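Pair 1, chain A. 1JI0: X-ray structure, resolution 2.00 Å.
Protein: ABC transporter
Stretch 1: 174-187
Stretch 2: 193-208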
# COMPACT_ATOMS: atom_id res chain seq x y z
N LEU A 174 13.39 -7.42 -9.59
CA LEU A 174 12.40 -7.61 -8.53
C LEU A 174 11.47 -6.40 -8.50
O LEU A 174 10.26 -6.54 -8.30
CB LEU A 174 13.09 -7.78 -7.16
CG LEU A 174 13.70 -9.15 -6.85
CD1 LEU A 174 12.75 -10.25 -7.29
CD2 LEU A 174 15.03 -9.30 -7.57
N VAL A 175 12.03 -5.21 -8.70
CA VAL A 175 11.24 -3.99 -8.72
C VAL A 175 10.17 -4.17 -9.80
O VAL A 175 8.99 -3.90 -9.57
CB VAL A 175 12.11 -2.76 -9.07
CG1 VAL A 175 11.22 -1.56 -9.41
CG2 VAL A 175 13.03 -2.44 -7.91
N SER A 176 10.59 -4.64 -10.96
CA SER A 176 9.67 -4.87 -12.06
C SER A 176 8.61 -5.91 -11.71
O SER A 176 7.44 -5.75 -12.05
CB SER A 176 10.44 -5.32 -13.32
OG SER A 176 9.54 -5.66 -14.37
N GLU A 177 9.01 -6.98 -11.03
CA GLU A 177 8.05 -8.02 -10.67
C GLU A 177 7.08 -7.53 -9.58
O GLU A 177 5.91 -7.89 -9.59
CB GLU A 177 8.80 -9.29 -10.25
CG GLU A 177 9.66 -9.84 -11.38
CD GLU A 177 10.39 -11.14 -11.03
OE1 GLU A 177 10.96 -11.22 -9.93
OE2 GLU A 177 10.40 -12.06 -11.88
N VAL A 178 7.57 -6.71 -8.67
CA VAL A 178 6.72 -6.14 -7.62
C VAL A 178 5.56 -5.37 -8.26
O VAL A 178 4.39 -5.60 -7.93
CB VAL A 178 7.53 -5.16 -6.74
CG1 VAL A 178 6.59 -4.30 -5.90
CG2 VAL A 178 8.47 -5.93 -5.84
N PHE A 179 5.89 -4.47 -9.19
CA PHE A 179 4.87 -3.67 -9.85
C PHE A 179 3.93 -4.47 -10.72
O PHE A 179 2.76 -4.12 -10.86
CB PHE A 179 5.52 -2.54 -10.65
CG PHE A 179 6.01 -1.41 -9.79
CD1 PHE A 179 5.14 -0.75 -8.93
CD2 PHE A 179 7.35 -1.02 -9.82
CE1 PHE A 179 5.59 0.28 -8.10
CE2 PHE A 179 7.81 -0.00 -9.00
CZ PHE A 179 6.93 0.65 -8.14
N GLU A 180 4.43 -5.54 -11.32
CA GLU A 180 3.58 -6.38 -12.15
C GLU A 180 2.58 -7.12 -11.26
O GLU A 180 1.42 -7.27 -11.62
CB GLU A 180 4.46 -7.36 -12.94
CG GLU A 180 3.77 -8.61 -13.40
CD GLU A 180 4.68 -9.48 -14.26
OE1 GLU A 180 5.86 -9.66 -13.89
OE2 GLU A 180 4.20 -9.99 -15.30
N VAL A 181 3.03 -7.58 -10.10
CA VAL A 181 2.14 -8.29 -9.18
C VAL A 181 1.07 -7.33 -8.64
O VAL A 181 -0.10 -7.70 -8.47
CB VAL A 181 2.95 -8.94 -8.02
CG1 VAL A 181 2.62 -8.30 -6.69
CG2 VAL A 181 2.64 -10.44 -7.97
N ILE A 182 1.46 -6.09 -8.39
CA ILE A 182 0.53 -5.08 -7.90
C ILE A 182 -0.59 -4.92 -8.94
O ILE A 182 -1.76 -4.76 -8.60
CB ILE A 182 1.27 -3.74 -7.65
CG1 ILE A 182 2.10 -3.86 -6.37
CG2 ILE A 182 0.29 -2.57 -7.57
CD1 ILE A 182 3.05 -2.71 -6.10
N GLN A 183 -0.22 -4.99 -10.22
CA GLN A 183 -1.18 -4.85 -11.31
C GLN A 183 -2.13 -6.06 -11.36
O GLN A 183 -3.34 -5.91 -11.53
CB GLN A 183 -0.43 -4.70 -12.63
CG GLN A 183 -1.28 -4.21 -13.77
CD GLN A 183 -0.44 -3.79 -14.95
OE1 GLN A 183 0.22 -4.61 -15.58
NE2 GLN A 183 -0.45 -2.49 -15.25
N LYS A 184 -1.56 -7.25 -11.19
CA LYS A 184 -2.34 -8.48 -11.19
C LYS A 184 -3.34 -8.49 -10.03
O LYS A 184 -4.46 -8.97 -10.17
CB LYS A 184 -1.42 -9.69 -11.07
CG LYS A 184 -0.43 -9.83 -12.21
CD LYS A 184 0.45 -11.05 -12.01
CE LYS A 184 1.42 -11.23 -13.17
NZ LYS A 184 2.20 -12.50 -13.02
N ILE A 185 -2.91 -7.98 -8.88
CA ILE A 185 -3.77 -7.93 -7.71
C ILE A 185 -4.95 -7.01 -8.00
O ILE A 185 -6.10 -7.35 -7.73
CB ILE A 185 -3.00 -7.40 -6.48
CG1 ILE A 185 -1.95 -8.43 -6.06
CG2 ILE A 185 -3.96 -7.10 -5.32
CD1 ILE A 185 -1.00 -7.94 -5.01
N ASN A 186 -4.66 -5.84 -8.56
CA ASN A 186 -5.70 -4.87 -8.89
C ASN A 186 -6.65 -5.38 -9.95
O ASN A 186 -7.83 -5.06 -9.94
CB ASN A 186 -5.09 -3.56 -9.37
CG ASN A 186 -6.15 -2.53 -9.73
OD1 ASN A 186 -6.89 -2.05 -8.86
ND2 ASN A 186 -6.26 -2.20 -11.01
N GLN A 187 -6.13 -6.16 -10.89
CA GLN A 187 -6.96 -6.72 -11.96
C GLN A 187 -8.01 -7.68 -11.40
O GLN A 187 -9.01 -7.98 -12.07
CB GLN A 187 -6.08 -7.42 -13.01
CG GLN A 187 -5.29 -6.42 -13.86
CD GLN A 187 -4.24 -7.08 -14.75
OE1 GLN A 187 -3.64 -6.42 -15.60
NE2 GLN A 187 -4.01 -8.38 -14.55
N LEU A 193 -3.66 1.57 -2.42
CA LEU A 193 -3.09 2.89 -2.17
C LEU A 193 -1.60 2.58 -2.05
O LEU A 193 -1.15 1.95 -1.09
CB LEU A 193 -3.62 3.54 -0.88
CG LEU A 193 -3.06 4.96 -0.63
CD1 LEU A 193 -3.10 5.76 -1.91
CD2 LEU A 193 -3.86 5.70 0.41
N LEU A 194 -0.84 3.01 -3.05
CA LEU A 194 0.58 2.75 -3.14
C LEU A 194 1.45 3.98 -2.90
O LEU A 194 1.32 4.98 -3.61
CB LEU A 194 0.87 2.17 -4.53
CG LEU A 194 2.30 1.89 -4.99
CD1 LEU A 194 2.87 0.69 -4.22
CD2 LEU A 194 2.30 1.60 -6.49
N VAL A 195 2.31 3.90 -1.89
CA VAL A 195 3.23 4.99 -1.59
C VAL A 195 4.60 4.54 -2.12
O VAL A 195 5.05 3.44 -1.81
CB VAL A 195 3.33 5.24 -0.07
CG1 VAL A 195 4.53 6.12 0.22
CG2 VAL A 195 2.06 5.90 0.43
N GLU A 196 5.24 5.38 -2.92
CA GLU A 196 6.52 5.01 -3.51
C GLU A 196 7.48 6.16 -3.72
O GLU A 196 7.09 7.31 -3.88
CB GLU A 196 6.31 4.30 -4.85
CG GLU A 196 6.31 2.78 -4.79
CD GLU A 196 7.68 2.21 -4.46
OE1 GLU A 196 8.64 2.99 -4.39
OE2 GLU A 196 7.79 0.98 -4.28
N GLN A 197 8.76 5.82 -3.70
CA GLN A 197 9.81 6.78 -3.94
C GLN A 197 10.14 6.59 -5.42
O GLN A 197 10.56 7.53 -6.11
CB GLN A 197 11.03 6.46 -3.07
CG GLN A 197 12.25 7.30 -3.36
CD GLN A 197 13.18 7.39 -2.16
OE1 GLN A 197 13.43 6.40 -1.47
NE2 GLN A 197 13.71 8.59 -1.91
N ASN A 198 9.93 5.37 -5.91
CA ASN A 198 10.16 5.04 -7.31
C ASN A 198 8.93 5.52 -8.06
O ASN A 198 8.02 4.75 -8.34
CB ASN A 198 10.33 3.52 -7.47
CG ASN A 198 10.81 3.12 -8.86
OD1 ASN A 198 11.42 2.07 -9.04
ND2 ASN A 198 10.52 3.96 -9.85
N ALA A 199 8.91 6.82 -8.36
CA ALA A 199 7.79 7.44 -9.04
C ALA A 199 7.47 6.85 -10.40
O ALA A 199 6.30 6.67 -10.75
CB ALA A 199 8.03 8.95 -9.16
N LEU A 200 8.50 6.56 -11.19
CA LEU A 200 8.29 5.99 -12.51
C LEU A 200 7.51 4.67 -12.41
O LEU A 200 6.46 4.51 -13.02
CB LEU A 200 9.63 5.74 -13.20
CG LEU A 200 9.56 5.19 -14.63
CD1 LEU A 200 8.71 6.11 -15.49
CD2 LEU A 200 10.96 5.06 -15.20
N GLY A 201 8.03 3.73 -11.63
CA GLY A 201 7.36 2.45 -11.49
C GLY A 201 5.95 2.61 -10.96
O GLY A 201 5.02 1.98 -11.46
N ALA A 202 5.79 3.46 -9.95
CA ALA A 202 4.49 3.69 -9.34
C ALA A 202 3.48 4.31 -10.32
O ALA A 202 2.35 3.83 -10.44
CB ALA A 202 4.64 4.60 -8.11
N LEU A 203 3.89 5.37 -11.00
CA LEU A 203 2.99 6.03 -11.95
C LEU A 203 2.64 5.14 -13.15
O LEU A 203 1.55 5.28 -13.72
CB LEU A 203 3.61 7.34 -12.43
CG LEU A 203 3.62 8.45 -11.38
CD1 LEU A 203 4.40 9.66 -11.91
CD2 LEU A 203 2.18 8.84 -11.04
N LYS A 204 3.53 4.23 -13.52
CA LYS A 204 3.25 3.34 -14.65
C LYS A 204 2.14 2.32 -14.36
O LYS A 204 1.45 1.86 -15.28
CB LYS A 204 4.53 2.61 -15.07
CG LYS A 204 5.58 3.54 -15.66
CD LYS A 204 6.91 2.82 -15.92
CE LYS A 204 6.79 1.80 -17.04
NZ LYS A 204 8.11 1.17 -17.31
N VAL A 205 1.95 1.97 -13.09
CA VAL A 205 0.91 1.00 -12.76
C VAL A 205 -0.35 1.62 -12.18
O VAL A 205 -1.41 1.00 -12.20
CB VAL A 205 1.42 -0.07 -11.75
CG1 VAL A 205 2.58 -0.82 -12.36
CG2 VAL A 205 1.81 0.58 -10.43
N ALA A 206 -0.24 2.85 -11.69
CA ALA A 206 -1.37 3.52 -11.08
C ALA A 206 -2.38 4.14 -12.04
O ALA A 206 -2.06 4.44 -13.20
CB ALA A 206 -0.87 4.58 -10.11
N HIS A 207 -3.59 4.33 -11.55
CA HIS A 207 -4.64 4.98 -12.31
C HIS A 207 -4.57 6.47 -12.06
O HIS A 207 -4.77 7.29 -12.96
CB HIS A 207 -6.02 4.49 -11.88
CG HIS A 207 -6.28 3.05 -12.19
ND1 HIS A 207 -5.96 2.04 -11.32
CD2 HIS A 207 -6.77 2.46 -13.30
CE1 HIS A 207 -6.24 0.87 -11.88
NE2 HIS A 207 -6.73 1.10 -13.08
N TYR A 208 -4.27 6.82 -10.81
CA TYR A 208 -4.23 8.21 -10.38
C TYR A 208 -3.05 8.41 -9.44
O TYR A 208 -2.66 7.47 -8.74
CB TYR A 208 -5.53 8.55 -9.65
CG TYR A 208 -5.86 10.02 -9.56
CD1 TYR A 208 -6.51 10.66 -10.61
CD2 TYR A 208 -5.51 10.76 -8.44
CE1 TYR A 208 -6.83 12.02 -10.54
CE2 TYR A 208 -5.82 12.12 -8.35
CZ TYR A 208 -6.48 12.74 -9.40
OH TYR A 208 -6.80 14.08 -9.31
O HOH W 1 -2.15 -1.05 -13.81

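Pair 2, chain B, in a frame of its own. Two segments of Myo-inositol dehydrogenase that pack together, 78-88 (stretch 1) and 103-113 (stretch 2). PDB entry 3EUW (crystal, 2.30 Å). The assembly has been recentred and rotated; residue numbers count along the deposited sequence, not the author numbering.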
# COMPACT_ATOMS: atom_id res chain seq x y z
N HIS B 78 28.32 -26.70 17.92
CA HIS B 78 28.10 -25.52 18.74
C HIS B 78 28.50 -25.60 20.21
O HIS B 78 29.13 -24.67 20.72
CB HIS B 78 26.65 -25.06 18.61
CG HIS B 78 26.30 -24.56 17.24
ND1 HIS B 78 25.09 -23.97 16.94
CD2 HIS B 78 27.01 -24.57 16.08
CE1 HIS B 78 25.07 -23.64 15.66
NE2 HIS B 78 26.22 -23.99 15.12
N VAL B 79 28.16 -26.68 20.90
CA VAL B 79 28.52 -26.80 22.31
C VAL B 79 30.03 -26.89 22.47
O VAL B 79 30.59 -26.33 23.40
CB VAL B 79 27.89 -28.05 22.97
CG1 VAL B 79 28.56 -28.32 24.32
CG2 VAL B 79 26.40 -27.83 23.16
N ASP B 80 30.68 -27.59 21.55
CA ASP B 80 32.13 -27.75 21.60
C ASP B 80 32.85 -26.42 21.42
O ASP B 80 33.67 -26.04 22.26
CB ASP B 80 32.59 -28.74 20.52
CG ASP B 80 34.10 -28.91 20.49
OD1 ASP B 80 34.69 -29.23 21.55
OD2 ASP B 80 34.71 -28.73 19.41
N LEU B 81 32.54 -25.72 20.33
CA LEU B 81 33.18 -24.43 20.05
C LEU B 81 32.88 -23.37 21.12
O LEU B 81 33.76 -22.59 21.50
CB LEU B 81 32.76 -23.94 18.67
CG LEU B 81 33.32 -24.80 17.53
CD1 LEU B 81 32.73 -24.37 16.20
CD2 LEU B 81 34.83 -24.69 17.50
N ILE B 82 31.65 -23.34 21.61
CA ILE B 82 31.30 -22.38 22.64
C ILE B 82 32.18 -22.61 23.86
O ILE B 82 32.77 -21.67 24.39
CB ILE B 82 29.81 -22.52 23.05
CG1 ILE B 82 28.92 -21.91 21.95
CG2 ILE B 82 29.58 -21.84 24.41
CD1 ILE B 82 27.42 -22.08 22.20
N THR B 83 32.25 -23.86 24.30
CA THR B 83 33.04 -24.24 25.47
C THR B 83 34.52 -23.88 25.33
O THR B 83 35.08 -23.21 26.19
CB THR B 83 32.91 -25.76 25.75
OG1 THR B 83 31.53 -26.10 25.97
CG2 THR B 83 33.72 -26.15 26.97
N ARG B 84 35.15 -24.32 24.24
CA ARG B 84 36.56 -24.02 24.02
C ARG B 84 36.86 -22.53 24.05
O ARG B 84 37.82 -22.08 24.68
CB ARG B 84 37.03 -24.57 22.68
CG ARG B 84 36.91 -26.07 22.50
CD ARG B 84 37.73 -26.47 21.28
NE ARG B 84 37.59 -27.87 20.91
CZ ARG B 84 38.44 -28.51 20.10
NH1 ARG B 84 39.49 -27.86 19.61
NH2 ARG B 84 38.23 -29.78 19.78
N ALA B 85 36.04 -21.76 23.34
CA ALA B 85 36.24 -20.32 23.27
C ALA B 85 36.09 -19.68 24.64
O ALA B 85 36.96 -18.94 25.09
CB ALA B 85 35.25 -19.70 22.29
N VAL B 86 34.99 -19.98 25.31
CA VAL B 86 34.73 -19.43 26.63
C VAL B 86 35.81 -19.82 27.64
O VAL B 86 36.23 -19.00 28.46
CB VAL B 86 33.33 -19.86 27.14
CG1 VAL B 86 33.19 -19.54 28.61
CG2 VAL B 86 32.25 -19.14 26.35
N GLU B 87 36.27 -21.07 27.59
CA GLU B 87 37.30 -21.53 28.52
C GLU B 87 38.60 -20.74 28.35
O GLU B 87 39.44 -20.71 29.25
CB GLU B 87 37.58 -23.02 28.34
CG GLU B 87 36.37 -23.91 28.62
CD GLU B 87 36.72 -25.39 28.68
OE1 GLU B 87 37.48 -25.87 27.81
OE2 GLU B 87 36.22 -26.07 29.60
N ARG B 88 38.76 -20.12 27.19
CA ARG B 88 39.95 -19.31 26.94
C ARG B 88 39.61 -17.83 27.05
O ARG B 88 40.39 -16.97 26.64
CB ARG B 88 40.54 -19.61 25.56
CG ARG B 88 41.30 -20.93 25.51
CD ARG B 88 42.27 -20.96 24.35
NE ARG B 88 43.18 -19.82 24.39
CZ ARG B 88 44.00 -19.48 23.41
NH1 ARG B 88 44.04 -20.20 22.30
NH2 ARG B 88 44.78 -18.41 23.53
N GLU B 103 19.44 -31.26 27.26
CA GLU B 103 20.36 -31.81 28.27
C GLU B 103 21.80 -31.39 28.00
O GLU B 103 22.52 -31.00 28.91
CB GLU B 103 20.26 -33.34 28.32
CG GLU B 103 18.97 -33.84 28.93
CD GLU B 103 18.65 -33.12 30.22
OE1 GLU B 103 19.41 -33.27 31.20
OE2 GLU B 103 17.63 -32.38 30.26
N MSE B 104 22.22 -31.46 26.74
CA MSE B 104 23.57 -31.04 26.39
C MSE B 104 23.72 -29.55 26.67
O MSE B 104 24.78 -29.09 27.10
CB MSE B 104 23.86 -31.32 24.91
CG MSE B 104 23.81 -32.82 24.57
SE MSE B 104 25.14 -33.86 25.61
CE MSE B 104 26.76 -32.86 25.04
N VAL B 105 22.65 -28.80 26.41
CA VAL B 105 22.66 -27.37 26.64
C VAL B 105 22.89 -27.14 28.13
O VAL B 105 23.64 -26.25 28.52
CB VAL B 105 21.31 -26.71 26.25
CG1 VAL B 105 21.32 -25.24 26.68
CG2 VAL B 105 21.08 -26.83 24.73
N ARG B 106 22.23 -27.95 28.95
CA ARG B 106 22.38 -27.84 30.40
C ARG B 106 23.79 -28.22 30.82
O ARG B 106 24.40 -27.55 31.65
CB ARG B 106 21.36 -28.75 31.11
CG ARG B 106 19.89 -28.39 30.88
CD ARG B 106 18.97 -29.30 31.68
NE ARG B 106 17.56 -29.21 31.28
CZ ARG B 106 16.83 -28.10 31.35
NH1 ARG B 106 17.37 -26.97 31.80
NH2 ARG B 106 15.56 -28.12 30.97
N ALA B 107 24.31 -29.31 30.26
CA ALA B 107 25.66 -29.76 30.60
C ALA B 107 26.65 -28.66 30.28
O ALA B 107 27.50 -28.31 31.11
CB ALA B 107 25.99 -31.02 29.82
N CYS B 108 26.54 -28.11 29.08
CA CYS B 108 27.43 -27.04 28.66
C CYS B 108 27.38 -25.87 29.64
O CYS B 108 28.41 -25.35 30.05
CB CYS B 108 27.05 -26.56 27.26
SG CYS B 108 27.88 -25.04 26.79
N LYS B 109 26.17 -25.47 30.02
CA LYS B 109 26.01 -24.35 30.95
C LYS B 109 26.74 -24.57 32.28
O LYS B 109 27.25 -23.63 32.87
CB LYS B 109 24.54 -24.11 31.22
CG LYS B 109 24.27 -22.89 32.09
CD LYS B 109 22.78 -22.67 32.21
CE LYS B 109 22.46 -21.41 32.99
NZ LYS B 109 20.99 -21.18 33.00
N GLU B 110 26.77 -25.82 32.73
CA GLU B 110 27.44 -26.16 33.98
C GLU B 110 28.96 -26.10 33.85
O GLU B 110 29.64 -25.52 34.69
CB GLU B 110 27.01 -27.56 34.43
CG GLU B 110 25.77 -27.57 35.32
CD GLU B 110 25.00 -28.88 35.22
OE1 GLU B 110 25.63 -29.95 35.06
OE2 GLU B 110 23.75 -28.83 35.32
N LYS B 111 29.50 -26.70 32.79
CA LYS B 111 30.94 -26.69 32.59
C LYS B 111 31.52 -25.29 32.48
O LYS B 111 32.52 -24.97 33.12
CB LYS B 111 31.31 -27.50 31.35
CG LYS B 111 32.81 -27.65 31.14
CD LYS B 111 33.16 -28.59 29.99
CE LYS B 111 32.76 -30.03 30.29
NZ LYS B 111 33.17 -30.96 29.19
N ILE B 112 30.88 -24.43 31.69
CA ILE B 112 31.37 -23.07 31.50
C ILE B 112 31.03 -22.11 32.64
O ILE B 112 31.73 -21.12 32.85
CB ILE B 112 30.84 -22.47 30.17
CG1 ILE B 112 29.33 -22.28 30.25
CG2 ILE B 112 31.16 -23.41 29.02
CD1 ILE B 112 28.75 -21.62 29.03
N GLY B 113 29.96 -22.41 33.37
CA GLY B 113 29.57 -21.55 34.47
C GLY B 113 29.45 -20.07 34.12
O GLY B 113 28.66 -19.69 33.25

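Two helices that run side by side in nearly the same direction must fill the groove between them, and the same backbone arrangement can be filled in quite different ways. Pair 1, from an ABC transporter, and pair 2, from myo-inositol dehydrogenase, illustrate the point. In pair 1 the helix 174-187 packs beside the helix that starts at Ala A199, with axes 10.0 Å apart at closest approach and 23° between their directions. In pair 2 the helices 78-87 and 103-112 approach to 10.3 Å at 8°. Fourteen central residues superpose with an RMSD of 0.9 Å, and the stretches bury 453 and 376 Å², the larger figure including the strand before the second helix of pair 1.

The sharpest difference lies at two matched positions that face each other across the groove. Phe A179 falls on Thr B83, and Gly A201 falls on Cys B108. In pair 1 the large residue sits on the first helix and the partner has no side chain. The Phe A179 ring therefore lies directly against the backbone: Gly A201 CA sits over its face, 3.9 Å from the ring centroid in a CH-pi contact, and approaches Phe A179 CE2 to 3.5 Å. A CB on Gly A201 would come within 2.2 Å of Phe A179 CE2, so this arrangement of the ring depends on the bare glycine. The ring also touches the strand that precedes the second helix in sequence, where Phe A179 CE1 is 3.9 Å from Leu A194 CD2.

Pair 2 distributes the volume differently. Thr B83 is small, and its hydroxyl is turned back on its own helix, with Thr B83 OG1 donating to Val B79 O at 2.7 Å. The second helix supplies bulk instead: Cys B108 points toward the first helix, its SG lying 3.9 Å from Thr B83 OG1 and 4.3 Å from Ile B82 CG2, while Cys B108 CB meets Val B79 CG1 at 3.7 Å. Where pair 1 sets a ring against a bare glycine, pair 2 sets a small threonine against a cysteine; the valine at Val A175 and Val B79 is common to both.

One turn further along, the solutions converge. Val A205 matches Ile B112, and both are branched aliphatic residues directed toward the first helix. Val A205 CG1 packs 3.8 Å from Phe A179 CB; Ile B112 likewise touches the matched residue, with Ile B112 CG2 4.1 Å from Thr B83 OG1, and Ile B112 CB also lies 4.1 Å from Val B86 CG1. The residue matching Val B86, Ile A182, also points inward, but its CD1 meets Leu A194 CD1 of the strand at 3.9 Å.

At the margin, Gln A183 and Glu B87 coincide, and each starts sideways before its end comes nearer the other helix. A water accepts from Gln A183 NE2 at 2.7 Å and donates to Val A205 O at 2.7 Å, bridging the two stretches. Glu B87 OE2 instead lies 4.0 Å from the aliphatic Lys B111 CD. The contacts described are mostly apolar packing, in pair 1 partly against bare backbone.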